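Local coordinates for putative glycoside hydrolase (PDB 3HBZ), which is of unproven function but binds calcium and, as a putative glycoside hydrolase, may play a role in carbohydrate metabolism, at residues F206-Y212 / E335-E341; Y242-T248 / K305-V311. All blocks are in the same frame, centred on the assembly; numbering follows the deposited sequence. Where two conformers were deposited one is given.

Contact 1: F206-Y212 / E335-E341. With ACT (acetate ion), chain H.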
ATOM      1  N   PHE A 206       7.539  -5.321 -11.391  1.00 23.60           N
ATOM      2  CA  PHE A 206       8.633  -4.400 -11.765  1.00 24.62           C
ATOM      3  C   PHE A 206       9.521  -5.110 -12.775  1.00 24.34           C
ATOM      4  O   PHE A 206       9.914  -6.262 -12.550  1.00 23.34           O
ATOM      5  CB  PHE A 206       9.428  -4.011 -10.507  1.00 27.61           C
ATOM      6  CG  PHE A 206      10.445  -2.920 -10.743  1.00 22.25           C
ATOM      7  CD1 PHE A 206      10.045  -1.647 -11.130  1.00 28.57           C
ATOM      8  CD2 PHE A 206      11.817  -3.185 -10.595  1.00 29.43           C
ATOM      9  CE1 PHE A 206      10.998  -0.637 -11.379  1.00 25.79           C
ATOM     10  CE2 PHE A 206      12.761  -2.208 -10.818  1.00 30.58           C
ATOM     11  CZ  PHE A 206      12.349  -0.907 -11.234  1.00 21.75           C
ATOM     12  N   ARG A 207       9.801  -4.467 -13.908  1.00 25.94           N
ATOM     13  CA  ARG A 207      10.501  -5.148 -15.011  0.55 27.11           C
ATOM     14  C   ARG A 207      11.931  -4.636 -15.257  1.00 26.84           C
ATOM     15  O   ARG A 207      12.471  -4.809 -16.325  1.00 25.06           O
ATOM     16  CB  ARG A 207       9.674  -5.091 -16.314  0.55 27.50           C
ATOM     17  CG  ARG A 207       8.286  -5.740 -16.215  0.55 27.94           C
ATOM     18  CD  ARG A 207       7.494  -5.586 -17.521  0.55 18.82           C
ATOM     19  NE  ARG A 207       6.052  -5.835 -17.306  0.55 32.48           N
ATOM     20  CZ  ARG A 207       5.315  -6.785 -17.892  0.55 27.15           C
ATOM     21  NH1 ARG A 207       5.850  -7.625 -18.755  0.55 22.27           N
ATOM     22  NH2 ARG A 207       4.015  -6.893 -17.615  0.55 26.50           N
ATOM     23  N   HIS A 208      12.565  -4.058 -14.242  1.00 27.14           N
ATOM     24  CA  HIS A 208      14.008  -3.702 -14.310  1.00 26.38           C
ATOM     25  C   HIS A 208      14.710  -4.296 -13.074  1.00 24.67           C
ATOM     26  O   HIS A 208      14.047  -4.809 -12.181  1.00 28.30           O
ATOM     27  CB  HIS A 208      14.203  -2.180 -14.322  1.00 26.55           C
ATOM     28  CG  HIS A 208      13.368  -1.474 -15.336  1.00 32.48           C
ATOM     29  ND1 HIS A 208      13.627  -1.545 -16.691  1.00 25.73           N
ATOM     30  CD2 HIS A 208      12.256  -0.702 -15.199  1.00 30.36           C
ATOM     31  CE1 HIS A 208      12.724  -0.829 -17.345  1.00 30.61           C
ATOM     32  NE2 HIS A 208      11.878  -0.310 -16.464  1.00 36.70           N
ATOM     33  N   ILE A 209      16.036  -4.182 -13.032  1.00 23.27           N
ATOM     34  CA  ILE A 209      16.848  -4.673 -11.945  1.00 23.63           C
ATOM     35  C   ILE A 209      17.115  -3.484 -11.058  1.00 24.61           C
ATOM     36  O   ILE A 209      17.899  -2.595 -11.426  1.00 26.71           O
ATOM     37  CB  ILE A 209      18.177  -5.281 -12.434  1.00 24.26           C
ATOM     38  CG1 ILE A 209      17.927  -6.509 -13.326  1.00 28.72           C
ATOM     39  CG2 ILE A 209      19.035  -5.713 -11.229  1.00 25.44           C
ATOM     40  CD1 ILE A 209      19.195  -7.103 -13.962  1.00 33.32           C
ATOM     41  N   PRO A 210      16.437  -3.427  -9.898  1.00 25.79           N
ATOM     42  CA  PRO A 210      16.684  -2.340  -9.007  1.00 28.39           C
ATOM     43  C   PRO A 210      18.071  -2.472  -8.380  1.00 29.10           C
ATOM     44  O   PRO A 210      18.482  -3.584  -8.015  1.00 27.99           O
ATOM     45  CB  PRO A 210      15.555  -2.482  -7.984  1.00 30.27           C
ATOM     46  CG  PRO A 210      15.275  -3.886  -7.924  1.00 32.61           C
ATOM     47  CD  PRO A 210      15.549  -4.435  -9.290  1.00 29.44           C
ATOM     48  N   THR A 211      18.778  -1.349  -8.274  1.00 26.95           N
ATOM     49  CA  THR A 211      20.126  -1.304  -7.701  1.00 25.64           C
ATOM     50  C   THR A 211      20.262  -0.505  -6.396  1.00 26.26           C
ATOM     51  O   THR A 211      21.084  -0.873  -5.534  1.00 25.26           O
ATOM     52  CB  THR A 211      21.113  -0.746  -8.761  1.00 25.84           C
ATOM     53  OG1 THR A 211      20.578   0.465  -9.287  1.00 25.57           O
ATOM     54  CG2 THR A 211      21.262  -1.757  -9.914  1.00 22.37           C
ATOM     55  N   TYR A 212      19.463   0.563  -6.230  1.00 24.30           N
ATOM     56  CA  TYR A 212      19.502   1.392  -5.010  1.00 24.77           C
ATOM     57  C   TYR A 212      18.147   1.995  -4.746  1.00 26.83           C
ATOM     58  O   TYR A 212      17.385   2.248  -5.697  1.00 24.37           O
ATOM     59  CB  TYR A 212      20.464   2.593  -5.144  1.00 27.23           C
ATOM     60  CG  TYR A 212      21.898   2.202  -5.342  1.00 27.65           C
ATOM     61  CD1 TYR A 212      22.387   2.002  -6.607  1.00 28.71           C
ATOM     62  CD2 TYR A 212      22.744   1.970  -4.262  1.00 29.36           C
ATOM     63  CE1 TYR A 212      23.679   1.600  -6.824  1.00 35.91           C
ATOM     64  CE2 TYR A 212      24.085   1.576  -4.473  1.00 29.78           C
ATOM     65  CZ  TYR A 212      24.519   1.389  -5.767  1.00 28.63           C
ATOM     66  OH  TYR A 212      25.788   1.028  -6.082  1.00 30.25           O
ATOM     67  N   GLU A 335      13.888   7.910  -4.645  1.00 25.01           N
ATOM     68  CA  GLU A 335      14.006   7.328  -5.958  1.00 26.28           C
ATOM     69  C   GLU A 335      14.296   5.838  -5.891  1.00 26.13           C
ATOM     70  O   GLU A 335      15.198   5.393  -5.185  1.00 27.04           O
ATOM     71  CB  GLU A 335      15.123   8.049  -6.766  1.00 25.36           C
ATOM     72  CG  GLU A 335      15.081   7.622  -8.178  1.00 30.91           C
ATOM     73  CD  GLU A 335      16.010   8.381  -9.103  1.00 35.49           C
ATOM     74  OE1 GLU A 335      16.797   9.227  -8.627  1.00 32.67           O
ATOM     75  OE2 GLU A 335      15.925   8.102 -10.321  1.00 36.31           O
ATOM     76  N   LEU A 336      13.565   5.058  -6.671  1.00 26.12           N
ATOM     77  CA  LEU A 336      13.974   3.676  -6.966  1.00 25.00           C
ATOM     78  C   LEU A 336      14.889   3.673  -8.204  1.00 27.11           C
ATOM     79  O   LEU A 336      14.436   3.884  -9.343  1.00 26.44           O
ATOM     80  CB  LEU A 336      12.721   2.815  -7.189  1.00 24.25           C
ATOM     81  CG  LEU A 336      12.996   1.342  -7.474  1.00 25.57           C
ATOM     82  CD1 LEU A 336      13.817   0.696  -6.352  1.00 23.72           C
ATOM     83  CD2 LEU A 336      11.626   0.616  -7.745  1.00 20.68           C
ATOM     84  N   ILE A 337      16.187   3.469  -7.983  1.00 26.64           N
ATOM     85  CA  ILE A 337      17.184   3.509  -9.060  1.00 24.32           C
ATOM     86  C   ILE A 337      17.391   2.076  -9.549  1.00 24.65           C
ATOM     87  O   ILE A 337      17.554   1.154  -8.742  1.00 23.87           O
ATOM     88  CB  ILE A 337      18.546   4.116  -8.562  1.00 25.81           C
ATOM     89  CG1 ILE A 337      18.316   5.547  -8.003  1.00 30.75           C
ATOM     90  CG2 ILE A 337      19.637   4.141  -9.701  1.00 26.53           C
ATOM     91  CD1 ILE A 337      19.455   6.079  -7.104  1.00 26.56           C
ATOM     92  N   TYR A 338      17.353   1.911 -10.861  1.00 24.87           N
ATOM     93  CA  TYR A 338      17.535   0.620 -11.509  1.00 25.98           C
ATOM     94  C   TYR A 338      18.576   0.660 -12.651  1.00 28.30           C
ATOM     95  O   TYR A 338      18.934   1.727 -13.188  1.00 26.51           O
ATOM     96  CB  TYR A 338      16.201   0.108 -12.041  1.00 27.43           C
ATOM     97  CG  TYR A 338      15.494   1.002 -13.024  1.00 26.29           C
ATOM     98  CD1 TYR A 338      15.769   0.919 -14.381  1.00 30.43           C
ATOM     99  CD2 TYR A 338      14.543   1.930 -12.593  1.00 29.92           C
ATOM    100  CE1 TYR A 338      15.117   1.733 -15.309  1.00 31.27           C
ATOM    101  CE2 TYR A 338      13.867   2.743 -13.516  1.00 30.99           C
ATOM    102  CZ  TYR A 338      14.166   2.627 -14.870  1.00 34.50           C
ATOM    103  OH  TYR A 338      13.540   3.409 -15.787  1.00 38.85           O
ATOM    104  N   ARG A 339      19.081  -0.513 -12.996  1.00 29.09           N
ATOM    105  CA  ARG A 339      20.165  -0.594 -13.987  1.00 32.95           C
ATOM    106  C   ARG A 339      19.654  -0.244 -15.382  1.00 37.06           C
ATOM    107  O   ARG A 339      18.576  -0.720 -15.752  1.00 36.71           O
ATOM    108  CB  ARG A 339      20.751  -1.980 -14.011  1.00 30.79           C
ATOM    109  CG  ARG A 339      21.953  -2.092 -14.995  1.00 34.83           C
ATOM    110  CD  ARG A 339      22.669  -3.405 -14.824  1.00 39.56           C
ATOM    111  NE  ARG A 339      23.115  -3.444 -13.440  1.00 43.48           N
ATOM    112  CZ  ARG A 339      23.108  -4.517 -12.663  1.00 46.83           C
ATOM    113  NH1 ARG A 339      22.671  -5.692 -13.134  1.00 47.99           N
ATOM    114  NH2 ARG A 339      23.536  -4.400 -11.395  1.00 32.72           N
ATOM    115  N   SER A 340      20.418   0.559 -16.155  1.00 41.36           N
ATOM    116  CA  SER A 340      20.019   0.881 -17.556  1.00 46.48           C
ATOM    117  C   SER A 340      20.176  -0.347 -18.459  1.00 48.41           C
ATOM    118  O   SER A 340      21.163  -1.068 -18.340  1.00 48.17           O
ATOM    119  CB  SER A 340      20.766   2.109 -18.150  1.00 48.64           C
ATOM    120  OG  SER A 340      22.149   2.142 -17.812  1.00 50.88           O
ATOM    121  N   GLU A 341      19.188  -0.566 -19.341  1.00 52.59           N
ATOM    122  CA  GLU A 341      19.068  -1.779 -20.184  1.00 55.07           C
ATOM    123  C   GLU A 341      19.385  -1.566 -21.685  1.00 54.56           C
ATOM    124  O   GLU A 341      20.239  -0.759 -22.058  1.00 53.75           O
ATOM    125  CB  GLU A 341      17.646  -2.358 -20.043  1.00 56.76           C
ATOM    126  CG  GLU A 341      17.505  -3.428 -18.953  1.00 59.76           C
ATOM    127  CD  GLU A 341      16.085  -3.554 -18.428  1.00 64.10           C
ATOM    128  OE1 GLU A 341      15.626  -2.604 -17.771  1.00 54.37           O
ATOM    129  OE2 GLU A 341      15.441  -4.609 -18.642  1.00 65.90           O
TER
HETATM  130  C   ACT H   7       8.253  -1.330 -14.382  1.00 49.09           C
HETATM  131  O   ACT H   7       8.835  -2.242 -14.857  1.00 47.53           O
HETATM  132  OXT ACT H   7       7.084  -1.766 -14.127  1.00 54.16           O
HETATM  133  CH3 ACT H   7       8.929   0.062 -14.120  1.00 52.57           C

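Contact 2: Y242-T248 / K305-V311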
ATOM      1  N   TYR A 242      12.974   0.030   3.776  1.00 22.55           N
ATOM      2  CA  TYR A 242      13.464  -1.113   3.078  1.00 23.51           C
ATOM      3  C   TYR A 242      12.739  -1.314   1.759  1.00 24.17           C
ATOM      4  O   TYR A 242      11.730  -0.641   1.488  1.00 25.76           O
ATOM      5  CB  TYR A 242      13.415  -2.328   3.980  1.00 26.50           C
ATOM      6  CG  TYR A 242      12.053  -2.812   4.434  1.00 26.69           C
ATOM      7  CD1 TYR A 242      11.368  -3.792   3.715  1.00 26.34           C
ATOM      8  CD2 TYR A 242      11.489  -2.351   5.594  1.00 29.11           C
ATOM      9  CE1 TYR A 242      10.135  -4.309   4.157  1.00 28.02           C
ATOM     10  CE2 TYR A 242      10.212  -2.823   6.040  1.00 27.34           C
ATOM     11  CZ  TYR A 242       9.560  -3.820   5.322  1.00 28.77           C
ATOM     12  OH  TYR A 242       8.344  -4.330   5.755  1.00 30.30           O
ATOM     13  N   ALA A 243      13.296  -2.194   0.928  1.00 22.24           N
ATOM     14  CA  ALA A 243      12.704  -2.591  -0.344  1.00 23.30           C
ATOM     15  C   ALA A 243      13.055  -4.046  -0.587  1.00 27.39           C
ATOM     16  O   ALA A 243      14.100  -4.533  -0.116  1.00 24.44           O
ATOM     17  CB  ALA A 243      13.195  -1.702  -1.517  1.00 21.60           C
ATOM     18  N   ILE A 244      12.143  -4.758  -1.248  1.00 27.58           N
ATOM     19  CA  ILE A 244      12.326  -6.181  -1.564  1.00 27.33           C
ATOM     20  C   ILE A 244      11.933  -6.409  -3.030  1.00 28.37           C
ATOM     21  O   ILE A 244      11.140  -5.668  -3.599  1.00 29.05           O
ATOM     22  CB  ILE A 244      11.527  -7.086  -0.632  1.00 26.44           C
ATOM     23  CG1 ILE A 244      10.021  -6.730  -0.676  1.00 25.99           C
ATOM     24  CG2 ILE A 244      12.026  -6.969   0.793  1.00 25.60           C
ATOM     25  CD1 ILE A 244       9.124  -7.598   0.253  1.00 23.70           C
HETATM   26  N   MSE A 245      12.569  -7.391  -3.636  1.00 27.58           N
HETATM   27  CA  MSE A 245      12.223  -7.915  -4.947  1.00 25.64           C
HETATM   28  C   MSE A 245      12.045  -9.417  -4.750  1.00 26.16           C
HETATM   29  O   MSE A 245      12.909 -10.090  -4.137  1.00 24.77           O
HETATM   30  CB  MSE A 245      13.332  -7.684  -5.923  1.00 24.19           C
HETATM   31  CG  MSE A 245      12.912  -7.945  -7.351  1.00 31.78           C
HETATM   32 SE   MSE A 245      14.398  -7.771  -8.491  0.75 34.05          SE
HETATM   33  CE  MSE A 245      13.431  -7.801 -10.206  1.00 38.50           C
ATOM     34  N   TYR A 246      10.921  -9.932  -5.226  1.00 22.76           N
ATOM     35  CA  TYR A 246      10.647 -11.359  -5.184  1.00 25.39           C
ATOM     36  C   TYR A 246       9.933 -11.850  -6.432  1.00 25.35           C
ATOM     37  O   TYR A 246       9.232 -11.109  -7.113  1.00 26.92           O
ATOM     38  CB  TYR A 246       9.795 -11.701  -3.938  1.00 27.17           C
ATOM     39  CG  TYR A 246       8.456 -11.003  -3.906  1.00 24.81           C
ATOM     40  CD1 TYR A 246       8.320  -9.706  -3.424  1.00 24.17           C
ATOM     41  CD2 TYR A 246       7.303 -11.632  -4.395  1.00 24.54           C
ATOM     42  CE1 TYR A 246       7.059  -9.066  -3.372  1.00 24.86           C
ATOM     43  CE2 TYR A 246       6.040 -10.980  -4.375  1.00 26.80           C
ATOM     44  CZ  TYR A 246       5.920  -9.727  -3.864  1.00 27.15           C
ATOM     45  OH  TYR A 246       4.668  -9.115  -3.918  1.00 23.77           O
ATOM     46  N   GLU A 247      10.105 -13.132  -6.699  1.00 24.33           N
ATOM     47  CA  GLU A 247       9.442 -13.798  -7.776  1.00 24.40           C
ATOM     48  C   GLU A 247       8.018 -14.247  -7.357  1.00 25.79           C
ATOM     49  O   GLU A 247       7.838 -14.868  -6.310  1.00 26.80           O
ATOM     50  CB  GLU A 247      10.254 -15.032  -8.166  1.00 21.96           C
ATOM     51  CG  GLU A 247       9.635 -15.750  -9.362  1.00 25.41           C
ATOM     52  CD  GLU A 247      10.501 -16.898  -9.889  1.00 27.07           C
ATOM     53  OE1 GLU A 247      11.649 -17.038  -9.426  1.00 27.17           O
ATOM     54  OE2 GLU A 247      10.017 -17.626 -10.791  1.00 27.28           O
ATOM     55  N   THR A 248       7.024 -13.928  -8.186  1.00 24.69           N
ATOM     56  CA  THR A 248       5.652 -14.323  -7.927  1.00 25.12           C
ATOM     57  C   THR A 248       5.389 -15.702  -8.523  1.00 27.98           C
ATOM     58  O   THR A 248       6.150 -16.191  -9.328  1.00 27.68           O
ATOM     59  CB  THR A 248       4.653 -13.309  -8.500  1.00 25.17           C
ATOM     60  OG1 THR A 248       4.903 -13.135  -9.884  1.00 26.57           O
ATOM     61  CG2 THR A 248       4.784 -11.954  -7.807  1.00 22.20           C
ATOM     62  N   LYS A 305       7.346 -11.381 -13.984  1.00 26.77           N
ATOM     63  CA  LYS A 305       7.306 -12.390 -12.905  1.00 27.18           C
ATOM     64  C   LYS A 305       7.967 -11.951 -11.596  1.00 25.58           C
ATOM     65  O   LYS A 305       8.013 -12.738 -10.654  1.00 25.50           O
ATOM     66  CB  LYS A 305       8.001 -13.689 -13.363  1.00 31.28           C
ATOM     67  CG  LYS A 305       7.414 -14.376 -14.577  1.00 39.24           C
ATOM     68  CD  LYS A 305       5.951 -14.707 -14.373  1.00 50.57           C
ATOM     69  CE  LYS A 305       5.391 -15.631 -15.476  1.00 55.55           C
ATOM     70  NZ  LYS A 305       3.905 -15.727 -15.287  1.00 56.35           N
ATOM     71  N   TYR A 306       8.469 -10.713 -11.519  1.00 23.03           N
ATOM     72  CA  TYR A 306       9.039 -10.193 -10.256  1.00 23.81           C
ATOM     73  C   TYR A 306       8.268  -8.972  -9.815  1.00 24.13           C
ATOM     74  O   TYR A 306       7.852  -8.154 -10.641  1.00 24.86           O
ATOM     75  CB  TYR A 306      10.547  -9.834 -10.381  1.00 26.76           C
ATOM     76  CG  TYR A 306      11.452 -11.008 -10.721  1.00 25.04           C
ATOM     77  CD1 TYR A 306      11.908 -11.889  -9.738  1.00 25.95           C
ATOM     78  CD2 TYR A 306      11.855 -11.236 -12.023  1.00 31.88           C
ATOM     79  CE1 TYR A 306      12.718 -12.966 -10.048  1.00 23.71           C
ATOM     80  CE2 TYR A 306      12.684 -12.300 -12.341  1.00 25.46           C
ATOM     81  CZ  TYR A 306      13.110 -13.167 -11.342  1.00 26.69           C
ATOM     82  OH  TYR A 306      13.911 -14.237 -11.676  1.00 23.98           O
ATOM     83  N   ASN A 307       8.079  -8.870  -8.499  1.00 23.56           N
ATOM     84  CA  ASN A 307       7.524  -7.714  -7.879  1.00 21.59           C
ATOM     85  C   ASN A 307       8.572  -7.038  -7.041  1.00 23.91           C
ATOM     86  O   ASN A 307       9.474  -7.688  -6.468  1.00 24.05           O
ATOM     87  CB  ASN A 307       6.381  -8.102  -6.925  1.00 21.34           C
ATOM     88  CG  ASN A 307       5.083  -8.428  -7.639  1.00 27.89           C
ATOM     89  OD1 ASN A 307       5.027  -8.485  -8.875  1.00 24.69           O
ATOM     90  ND2 ASN A 307       4.019  -8.656  -6.844  1.00 22.64           N
ATOM     91  N   VAL A 308       8.386  -5.731  -6.885  1.00 22.11           N
ATOM     92  CA  VAL A 308       9.177  -4.955  -5.975  1.00 23.83           C
ATOM     93  C   VAL A 308       8.225  -4.272  -5.026  1.00 22.96           C
ATOM     94  O   VAL A 308       7.141  -3.821  -5.445  1.00 24.67           O
ATOM     95  CB  VAL A 308      10.047  -3.887  -6.704  1.00 25.64           C
ATOM     96  CG1 VAL A 308      10.595  -2.887  -5.662  1.00 28.91           C
ATOM     97  CG2 VAL A 308      11.219  -4.589  -7.457  1.00 31.06           C
ATOM     98  N   ALA A 309       8.625  -4.206  -3.756  1.00 23.49           N
ATOM     99  CA  ALA A 309       7.987  -3.367  -2.742  1.00 24.69           C
ATOM    100  C   ALA A 309       8.997  -2.425  -2.113  1.00 26.75           C
ATOM    101  O   ALA A 309      10.168  -2.792  -1.907  1.00 25.74           O
ATOM    102  CB  ALA A 309       7.347  -4.240  -1.622  1.00 24.99           C
ATOM    103  N   ILE A 310       8.521  -1.234  -1.762  1.00 23.17           N
ATOM    104  CA  ILE A 310       9.242  -0.250  -0.965  1.00 23.52           C
ATOM    105  C   ILE A 310       8.365  -0.026   0.254  1.00 24.09           C
ATOM    106  O   ILE A 310       7.127   0.113   0.127  1.00 25.29           O
ATOM    107  CB  ILE A 310       9.438   1.079  -1.713  1.00 24.21           C
ATOM    108  CG1 ILE A 310      10.373   0.911  -2.917  1.00 21.99           C
ATOM    109  CG2 ILE A 310       9.970   2.221  -0.761  1.00 25.50           C
ATOM    110  CD1 ILE A 310      10.259   2.054  -3.929  1.00 22.96           C
ATOM    111  N   VAL A 311       8.993  -0.008   1.419  1.00 24.29           N
ATOM    112  CA  VAL A 311       8.285   0.146   2.684  1.00 24.69           C
ATOM    113  C   VAL A 311       8.999   1.137   3.607  1.00 24.48           C
ATOM    114  O   VAL A 311      10.254   1.063   3.780  1.00 25.70           O
ATOM    115  CB  VAL A 311       8.215  -1.198   3.437  1.00 28.79           C
ATOM    116  CG1 VAL A 311       7.374  -1.006   4.712  1.00 24.68           C
ATOM    117  CG2 VAL A 311       7.662  -2.319   2.534  1.00 24.18           C
TER
HETATM  118  O   HOH W   1      14.217 -16.047  -9.866  1.00 30.90           O

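Contact 1: F206-Y212 / E335-E341
Leu336 drops a methyl group onto the ring of Phe206: CD2 sits 4.1 Å from the ring centroid, over the face but displaced toward the rim, while its other methyl, CD1, meets CB of Pro210. Ile337 carries the backbone pairing. Its O accepts from both Thr211 N and Tyr212 N, the second donor at 3.2 Å and well tilted from the carbonyl plane, and its N returns a bond to Tyr212 O. Two residues facing one make a classic beta bulge, and Thr211 OG1 adds a weak third bond to the same oxygen.

At Tyr338 the contact turns aromatic. With CG between its backbone N and carbonyl carbon (chi1 58°), the ring lies flat over the imidazole of His208 as an offset stack, centroids 4.1 Å apart and planes only 10° from parallel. Phe206 turns its edge toward Tyr338, CZ coming within 3.8 Å of CD2. Beyond the ring, Arg339 N bonds to Ile209 O at 2.9 Å, and its guanidinium lies with one face over Ile209 CG2. Glu341 then reaches back to His208: OE1 accepts a hydrogen bond from ND1 on its syn lone pair, in the imidazole plane, with the carboxylate turned 87° to the ring. The modelled 2.5 Å between ND1 and OE1 is shorter than expected and may be imprecise; bond and stack would both limit rotation of the imidazole.

An acetate, probably from the crystallisation liquor, accepts from Arg207 N and also from Leu96 N. Strand 281-290 flanks strand 210-220, Phe288 touching Pro210 and Leu336; Val308 of strand 306-313 packs on Phe206, and strand 99-100 borders Glu335 and Leu336.

Contact 2: Y242-T248 / K305-V311
Tyr242 and Val311 point the same way from their strands, and the valine lies against one face of the ring, its CB 3.6 Å from the ring centroid and 17° off the normal. CG1 and CG2 spread to either side of the phenol carbon CZ. Tyr246 repeats the theme with Asn307, whose CB sits over one face, offset toward the rim. Both tyrosines have CG between backbone N and carbonyl carbon (chi1 65° and 60°), which swings each ring across toward the neighbouring strand. The hydroxyl of Tyr246 bonds to Phe202 O. Between the two tyrosines, Ile244 CG1 meets Ala309 CB at 3.8 Å on the same face.

Strand 240-247 lies between strands 306-313 and 266-271 in the antiparallel beta framework of the putative carbohydrate metabolism domain. Paired N-H and C=O bonds join Tyr242 to Val311, Ile244 to Ala309 and Tyr246 to Asn307, and Thr248 N to Lys305 O adds one more. The alternating non-hydrogen-bonded pairs, Ala243-Ile310, Met245-Val308 and Glu247-Tyr306, put their side chains on the other face.

There the selenomethionine at Met245 runs extended, with CG brushing Val308 CG2 and CE 3.5 Å from Tyr306 CB. Its SE lies at an oblique angle to the Tyr306 ring, 5.4 Å from the centroid, a Met-aromatic contact. Glu247 CB approaches CE1 of that ring, and a water bridges Glu247 OE1 (2.8 Å) and Tyr306 OH (2.6 Å). Tyr306 OH also accepts from Asp297 N, while Glu247 OE2 forms a salt bridge with Lys300 of helix 298-303.

From the N terminus, the chain passes through 206-212, runs along strand 240-247 through 242-248, returns at 305-311 to close the loop of contact 2, and at 335-341, near its C terminus, closes the wider loop of contact 1. Contact 2 is therefore nested inside contact 1, and the two do not cross. Their centres are about 12 Å apart and they touch directly: Phe206 N probably bonds to Tyr306 O, and Pro210 CD packs 3.6 Å from Met245 SE. Contact 2 joins strands 240-247 and 306-313, while contact 1 ties strand 210-220 to strand 328-338 and draws the C-terminal tail onto the segment that follows strand 200-205.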